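Local coordinates for MdbA protein (PDB 6BO0), which probably forms or exchanges disulfide bonds in exported proteins, as a membrane-associated thiol-disulfide oxidoreductase of the DsbA family with a thioredoxin fold, at residues 85-88 against 89-93; 152-155 against 156-159; 162-165 against 166-169. All coordinates share one frame; numbering follows the deposited sequence.

Interaction 1. Residues 85-88 against 89-93; sequences GEIG and HSNKA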
loop_
_atom_site.group_PDB
_atom_site.type_symbol
_atom_site.label_atom_id
_atom_site.label_comp_id
_atom_site.label_asym_id
_atom_site.label_seq_id
_atom_site.Cartn_x
_atom_site.Cartn_y
_atom_site.Cartn_z
ATOM N N GLY A 85 14.708 2.180 12.066
ATOM C CA GLY A 85 14.625 1.278 13.219
ATOM C C GLY A 85 13.642 1.687 14.296
ATOM O O GLY A 85 13.294 0.882 15.169
ATOM N N GLU A 86 13.212 2.936 14.267
ATOM C CA GLU A 86 12.243 3.429 15.248
ATOM C C GLU A 86 10.812 3.168 14.783
ATOM O O GLU A 86 10.588 2.798 13.640
ATOM C CB GLU A 86 12.467 4.916 15.448
ATOM C CG GLU A 86 13.878 5.240 15.926
ATOM C CD GLU A 86 13.917 6.372 16.931
ATOM O OE1 GLU A 86 13.170 6.314 17.934
ATOM O OE2 GLU A 86 14.709 7.313 16.731
ATOM N N ILE A 87 9.849 3.354 15.675
ATOM C CA ILE A 87 8.448 3.272 15.290
ATOM C C ILE A 87 7.985 4.688 14.953
ATOM O O ILE A 87 7.650 5.510 15.807
ATOM C CB ILE A 87 7.585 2.622 16.378
ATOM C CG1 ILE A 87 8.137 1.226 16.739
ATOM C CG2 ILE A 87 6.131 2.513 15.924
ATOM C CD1 ILE A 87 8.293 0.292 15.552
ATOM N N GLY A 88 8.000 4.959 13.666
ATOM C CA GLY A 88 7.699 6.255 13.114
ATOM C C GLY A 88 6.584 6.183 12.089
ATOM O O GLY A 88 5.739 5.304 12.144
ATOM N N HIS A 89 6.619 7.134 11.160
ATOM C CA HIS A 89 5.559 7.261 10.204
ATOM C C HIS A 89 5.399 6.046 9.309
ATOM O O HIS A 89 4.284 5.616 8.992
ATOM C CB HIS A 89 5.749 8.511 9.348
ATOM C CG HIS A 89 4.571 8.798 8.494
ATOM N ND1 HIS A 89 3.425 9.373 9.008
ATOM C CD2 HIS A 89 4.360 8.573 7.177
ATOM C CE1 HIS A 89 2.551 9.475 8.024
ATOM N NE2 HIS A 89 3.086 8.989 6.909
ATOM N N SER A 90 6.525 5.491 8.862
ATOM C CA SER A 90 6.422 4.359 7.945
ATOM C C SER A 90 5.724 3.172 8.596
ATOM O O SER A 90 4.920 2.465 7.963
ATOM C CB SER A 90 7.786 3.942 7.417
ATOM O OG SER A 90 8.422 5.023 6.746
ATOM N N ASN A 91 6.031 2.951 9.880
ATOM C CA ASN A 91 5.376 1.900 10.640
ATOM C C ASN A 91 3.921 2.218 10.951
ATOM O O ASN A 91 3.060 1.331 10.849
ATOM C CB ASN A 91 6.130 1.647 11.940
ATOM C CG ASN A 91 7.287 0.688 11.730
ATOM O OD1 ASN A 91 7.070 -0.512 11.546
ATOM N ND2 ASN A 91 8.509 1.203 11.729
ATOM N N LYS A 92 3.627 3.440 11.358
ATOM C CA LYS A 92 2.239 3.773 11.716
ATOM C C LYS A 92 1.330 3.730 10.487
ATOM O O LYS A 92 0.264 3.107 10.503
ATOM C CB LYS A 92 2.179 5.114 12.428
ATOM C CG LYS A 92 2.901 5.128 13.789
ATOM C CD LYS A 92 3.164 6.532 14.299
ATOM C CE LYS A 92 4.167 6.538 15.424
ATOM N NZ LYS A 92 4.449 7.921 15.878
ATOM N N ALA A 93 1.744 4.402 9.437
ATOM C CA ALA A 93 0.985 4.387 8.190
ATOM C C ALA A 93 0.892 2.980 7.623
ATOM O O ALA A 93 -0.179 2.562 7.180
ATOM C CB ALA A 93 1.603 5.341 7.184
HETATM O O HOH W 1 11.235 0.415 12.357
HETATM O O HOH W 2 6.970 8.308 17.163
#
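Asn91 ND2 is gripped by water 1 at 2.9 Å, the same water that donates to Glu86 O at 2.8 Å, and by the carboxylate of Asp83 just upstream. The amide therefore ties the incoming loop to the first turn of the helix, while its OD1 accepts from Asn80. With CG beside the backbone N (chi1 -84°), the amide leans back over the loop, and the side chains of Ile87 and Asn91 cross at about a right angle, Ile87 CD1 resting 3.9 Å from Asn91 ND2. An asparagine suits this buried place because one flat group offers both a donor and an acceptor.

Gly88 is the N-cap: Lys92 N donates to Gly88 O over 2.9 Å, the first bond of the helix. The chain of Lys92 then runs back alongside this carbonyl, CG passing 3.3 Å from Gly88 O, before extending to NZ. There water 2 joins NZ, 2.9 Å away, to Ile87 O by a longer bond, and Glu128 supplies the salt-bridge partner. Gly88 has no side chain to bond the amides of the first turn. Instead Asp83 accepts from Gly88 N and Ser90 N through its two carboxylate oxygens, so an acid from the loop before bonds two amides at the start of helix 89-103, whose N-cap is Gly88, in this thioredoxin-fold protein.

Interaction 2. Residues 152-155 against 156-159; sequences GTYS and DEFK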
loop_
_atom_site.group_PDB
_atom_site.type_symbol
_atom_site.label_atom_id
_atom_site.label_comp_id
_atom_site.label_asym_id
_atom_site.label_seq_id
_atom_site.Cartn_x
_atom_site.Cartn_y
_atom_site.Cartn_z
ATOM N N GLY A 152 -3.387 -0.365 17.484
ATOM C CA GLY A 152 -2.168 -1.009 17.031
ATOM C C GLY A 152 -2.196 -2.518 17.130
ATOM O O GLY A 152 -1.182 -3.165 17.350
ATOM N N THR A 153 -3.365 -3.088 16.914
ATOM C CA THR A 153 -3.544 -4.526 17.004
ATOM C C THR A 153 -2.558 -5.290 16.119
ATOM O O THR A 153 -2.044 -6.340 16.508
ATOM C CB THR A 153 -5.018 -4.885 16.718
ATOM O OG1 THR A 153 -5.852 -4.188 17.655
ATOM C CG2 THR A 153 -5.258 -6.387 16.777
ATOM N N TYR A 154 -2.298 -4.751 14.922
ATOM C CA TYR A 154 -1.388 -5.400 13.994
ATOM C C TYR A 154 -0.013 -4.752 13.926
ATOM O O TYR A 154 0.755 -5.050 12.986
ATOM C CB TYR A 154 -2.005 -5.479 12.598
ATOM C CG TYR A 154 -3.252 -6.338 12.516
ATOM C CD1 TYR A 154 -3.311 -7.627 13.041
ATOM C CD2 TYR A 154 -4.356 -5.867 11.855
ATOM C CE1 TYR A 154 -4.469 -8.394 12.901
ATOM C CE2 TYR A 154 -5.487 -6.614 11.688
ATOM C CZ TYR A 154 -5.555 -7.868 12.226
ATOM O OH TYR A 154 -6.704 -8.595 12.042
ATOM N N SER A 155 0.355 -3.900 14.875
ATOM C CA SER A 155 1.673 -3.279 14.816
ATOM C C SER A 155 2.814 -4.256 14.765
ATOM O O SER A 155 3.746 -4.112 13.974
ATOM C CB SER A 155 1.852 -2.318 15.979
ATOM O OG SER A 155 0.968 -1.209 15.835
ATOM N N ASP A 156 2.762 -5.282 15.593
ATOM C CA ASP A 156 3.845 -6.242 15.611
ATOM C C ASP A 156 3.827 -7.136 14.370
ATOM O O ASP A 156 4.881 -7.451 13.810
ATOM C CB ASP A 156 3.789 -7.035 16.906
ATOM C CG ASP A 156 4.191 -6.187 18.133
ATOM O OD1 ASP A 156 4.728 -5.060 17.969
ATOM O OD2 ASP A 156 3.978 -6.654 19.264
ATOM N N GLU A 157 2.641 -7.535 13.928
ATOM C CA GLU A 157 2.510 -8.300 12.696
ATOM C C GLU A 157 3.096 -7.509 11.524
ATOM O O GLU A 157 3.821 -8.049 10.681
ATOM C CB GLU A 157 1.053 -8.607 12.486
ATOM C CG GLU A 157 0.729 -9.551 11.350
ATOM C CD GLU A 157 -0.669 -10.144 11.491
ATOM O OE1 GLU A 157 -0.984 -10.703 12.559
ATOM O OE2 GLU A 157 -1.453 -10.088 10.549
ATOM N N PHE A 158 2.815 -6.209 11.489
ATOM C CA PHE A 158 3.325 -5.364 10.432
ATOM C C PHE A 158 4.849 -5.252 10.477
ATOM O O PHE A 158 5.501 -5.223 9.444
ATOM C CB PHE A 158 2.684 -3.970 10.457
ATOM C CG PHE A 158 3.265 -3.092 9.376
ATOM C CD1 PHE A 158 2.880 -3.270 8.048
ATOM C CD2 PHE A 158 4.293 -2.214 9.653
ATOM C CE1 PHE A 158 3.499 -2.557 7.034
ATOM C CE2 PHE A 158 4.918 -1.503 8.636
ATOM C CZ PHE A 158 4.519 -1.686 7.328
ATOM N N LYS A 159 5.437 -5.181 11.671
ATOM C CA LYS A 159 6.905 -5.156 11.756
ATOM C C LYS A 159 7.505 -6.352 11.011
ATOM O O LYS A 159 8.509 -6.219 10.282
ATOM C CB LYS A 159 7.383 -5.138 13.210
ATOM C CG LYS A 159 7.159 -3.820 13.944
ATOM C CD LYS A 159 7.704 -3.885 15.366
ATOM C CE LYS A 159 6.942 -2.976 16.322
ATOM N NZ LYS A 159 7.624 -2.899 17.642
HETATM O O HOH W 3 0.729 -5.367 17.818
HETATM O O HOH W 4 0.425 -7.680 15.807
HETATM O O HOH W 5 -1.499 -9.501 15.226
#
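Tyr154 and Glu157 run alongside each other in the same direction, with the carboxylate set obliquely by the CD1 corner of the phenol ring. The nearest approach, Glu157 OE1 to Tyr154 CD1, is a loose contact at 3.9 Å, with the planes of ring and carboxylate turned 42° apart. Glu157 reaches the ring because its CG stands anti to the backbone N (chi1 -172°) and the chain beyond is extended.

Backbone bonds of the first helical turn set the spacing of these residues. Phe158 N donates to Tyr154 O over 2.8 Å, and Lys159 N to Ser155 O over 3.1 Å, the first bonds of the helix. Phe158 CB sits 3.4 Å from Tyr154 O, and its ring then turns away to pack on Thr95 of helix 89-103. In one of two Lys159 conformers a long and therefore doubtful salt bridge reaches Asp156.

Amide groups of the first turn are served by water. Water 3 accepts from Asp156 N and donates to Gly152 O; water 4 accepts from Glu157 N, 2.9 Å away, and donates to Thr153 O.

Farther out, the polar ends are fixed by neighbours: Tyr154 OH bonds to Asp103 and Lys148, and Glu157 OE2 to Tyr98 and Lys102, the lysine bridge probably steadying its negative charge. Gly152 ends helix 143-151 with a positive phi that glycine adopts without strain. It also begins a type I beta turn, closed by Ser155 N to Gly152 O at 3.0 Å, whose third residue, Tyr154, is the N-cap of the next helix. The connection between helices 143-151 and 155-172 is thus a Schellman motif followed at once by a type I turn and an N-cap.

Interaction 3. Residues 162-165 against 166-169; sequences ADDN and AKKL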
loop_
_atom_site.group_PDB
_atom_site.type_symbol
_atom_site.label_atom_id
_atom_site.label_comp_id
_atom_site.label_asym_id
_atom_site.label_seq_id
_atom_site.Cartn_x
_atom_site.Cartn_y
_atom_site.Cartn_z
ATOM N N ALA A 162 7.104 -6.023 7.130
ATOM C CA ALA A 162 8.107 -5.115 6.585
ATOM C C ALA A 162 9.489 -5.780 6.526
ATOM O O ALA A 162 10.194 -5.685 5.515
ATOM C CB ALA A 162 8.150 -3.858 7.436
ATOM N N ASP A 163 9.863 -6.460 7.605
ATOM C CA ASP A 163 11.148 -7.150 7.611
ATOM C C ASP A 163 11.195 -8.243 6.538
ATOM O O ASP A 163 12.210 -8.413 5.849
ATOM C CB ASP A 163 11.405 -7.794 8.978
ATOM C CG ASP A 163 11.700 -6.799 10.083
ATOM O OD1 ASP A 163 11.990 -5.623 9.813
ATOM O OD2 ASP A 163 11.711 -7.245 11.266
ATOM N N ASP A 164 10.092 -8.978 6.406
ATOM C CA ASP A 164 10.016 -10.047 5.429
ATOM C C ASP A 164 10.112 -9.517 4.000
ATOM O O ASP A 164 10.760 -10.129 3.144
ATOM C CB ASP A 164 8.741 -10.874 5.617
ATOM C CG ASP A 164 8.788 -11.758 6.852
ATOM O OD1 ASP A 164 9.872 -11.894 7.442
ATOM O OD2 ASP A 164 7.739 -12.330 7.187
ATOM N N ASN A 165 9.469 -8.383 3.724
ATOM C CA ASN A 165 9.594 -7.801 2.391
ATOM C C ASN A 165 11.003 -7.310 2.111
ATOM O O ASN A 165 11.500 -7.513 1.011
ATOM C CB ASN A 165 8.569 -6.707 2.207
ATOM C CG ASN A 165 7.177 -7.265 2.038
ATOM O OD1 ASN A 165 7.005 -8.320 1.413
ATOM N ND2 ASN A 165 6.181 -6.586 2.583
ATOM N N ALA A 166 11.663 -6.715 3.098
ATOM C CA ALA A 166 13.057 -6.326 2.919
ATOM C C ALA A 166 13.930 -7.544 2.602
ATOM O O ALA A 166 14.803 -7.482 1.742
ATOM C CB ALA A 166 13.563 -5.623 4.145
ATOM N N LYS A 167 13.714 -8.653 3.314
ATOM C CA LYS A 167 14.490 -9.880 3.093
ATOM C C LYS A 167 14.251 -10.419 1.682
ATOM O O LYS A 167 15.187 -10.842 1.001
ATOM C CB LYS A 167 14.113 -10.928 4.129
ATOM C CG LYS A 167 14.647 -10.609 5.519
ATOM C CD LYS A 167 14.114 -11.548 6.593
ATOM C CE LYS A 167 14.480 -11.007 7.970
ATOM N NZ LYS A 167 13.973 -11.833 9.098
ATOM N N LYS A 168 12.995 -10.421 1.240
ATOM C CA LYS A 168 12.669 -10.882 -0.102
ATOM C C LYS A 168 13.308 -9.993 -1.161
ATOM O O LYS A 168 13.833 -10.481 -2.160
ATOM C CB LYS A 168 11.151 -10.962 -0.301
ATOM C CG LYS A 168 10.758 -11.563 -1.638
ATOM C CD LYS A 168 9.254 -11.751 -1.784
ATOM C CE LYS A 168 8.836 -12.170 -3.182
ATOM N NZ LYS A 168 9.555 -13.369 -3.669
ATOM N N LEU A 169 13.256 -8.680 -0.969
ATOM C CA LEU A 169 13.839 -7.769 -1.927
ATOM C C LEU A 169 15.335 -8.003 -2.055
ATOM O O LEU A 169 15.877 -8.013 -3.159
ATOM C CB LEU A 169 13.538 -6.322 -1.508
ATOM C CG LEU A 169 14.151 -5.236 -2.385
ATOM C CD1 LEU A 169 13.758 -5.406 -3.848
ATOM C CD2 LEU A 169 13.773 -3.857 -1.883
HETATM O O HOH W 6 11.176 -11.586 9.743
#
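Lys167 stretches back along the helix surface toward Asp164, and the two charged ends stop short of each other: Asp164 OD1 and Lys167 NZ are 4.4 Å apart, too far for a direct salt bridge. Water 6 fills the step, donating to Asp164 OD1 at 2.7 Å and accepting from Lys167 NZ at 2.9 Å. The lysine comes this way because its CG lies beside its backbone N (chi1 -72°) and the rest of the chain is extended. Its methylenes pass alongside the carbonyl of the preceding turn, with CG 3.3 Å from Asp163 O. Such a long, flexible side chain suits an exposed position, where its aliphatic part lies against the backbone and its ammonium meets water.

Lys168 departs in the other direction. Its CG is anti to the backbone N (chi1 -174°), and a bend at the last torsion brings NZ to Asp172, one turn onward. Asp164, meanwhile, has Lys160 as its salt-bridge partner one turn back.

Asn165 and Leu169 belong to the buried side. The amide of Asn165 is held at both ends, OD1 by Ser26 and Arg77 and ND2 by the carbonyl of Thr78, while Leu169 packs on Tyr44 and Phe183 of the central sheet. Ala166, small enough for close packing, places its CB 3.5 Å from Asp163 O and meets Phe81.

Four successive i to i+4 bonds carry the backbone, from Ala166 N to Ala162 O at 3.0 Å through Leu169 N to Asn165 O at 2.9 Å. The helix is thus amphipathic: Asn165, its amide bonded at both oxygen and nitrogen, is buried with Ala166 and Leu169, while the charged residues are more exposed, Lys167 most of all, and their water-mediated and paired charges probably screen one another.

Interactions 1 and 2 both sit at helix N-termini and touch each other, Ile87 and Asn91 of the first packing on Lys159 and Phe158 of the second, so the starts of helices 89-103 and 155-172 lie together. Interaction 3 continues helix 155-172 from interaction 2, its centre about 15 Å from the other's centre, with no touch beyond their adjoining sequence. Interaction 2 is a surface contact; interactions 1 and 3 are partly buried. Their chemistry follows: a buried amide bonded to an acid just upstream at 85-93, water-served backbone amides at 152-159, and in mid-helix 162-169 a regular bonded backbone with a buried amide and leucine and more exposed charges.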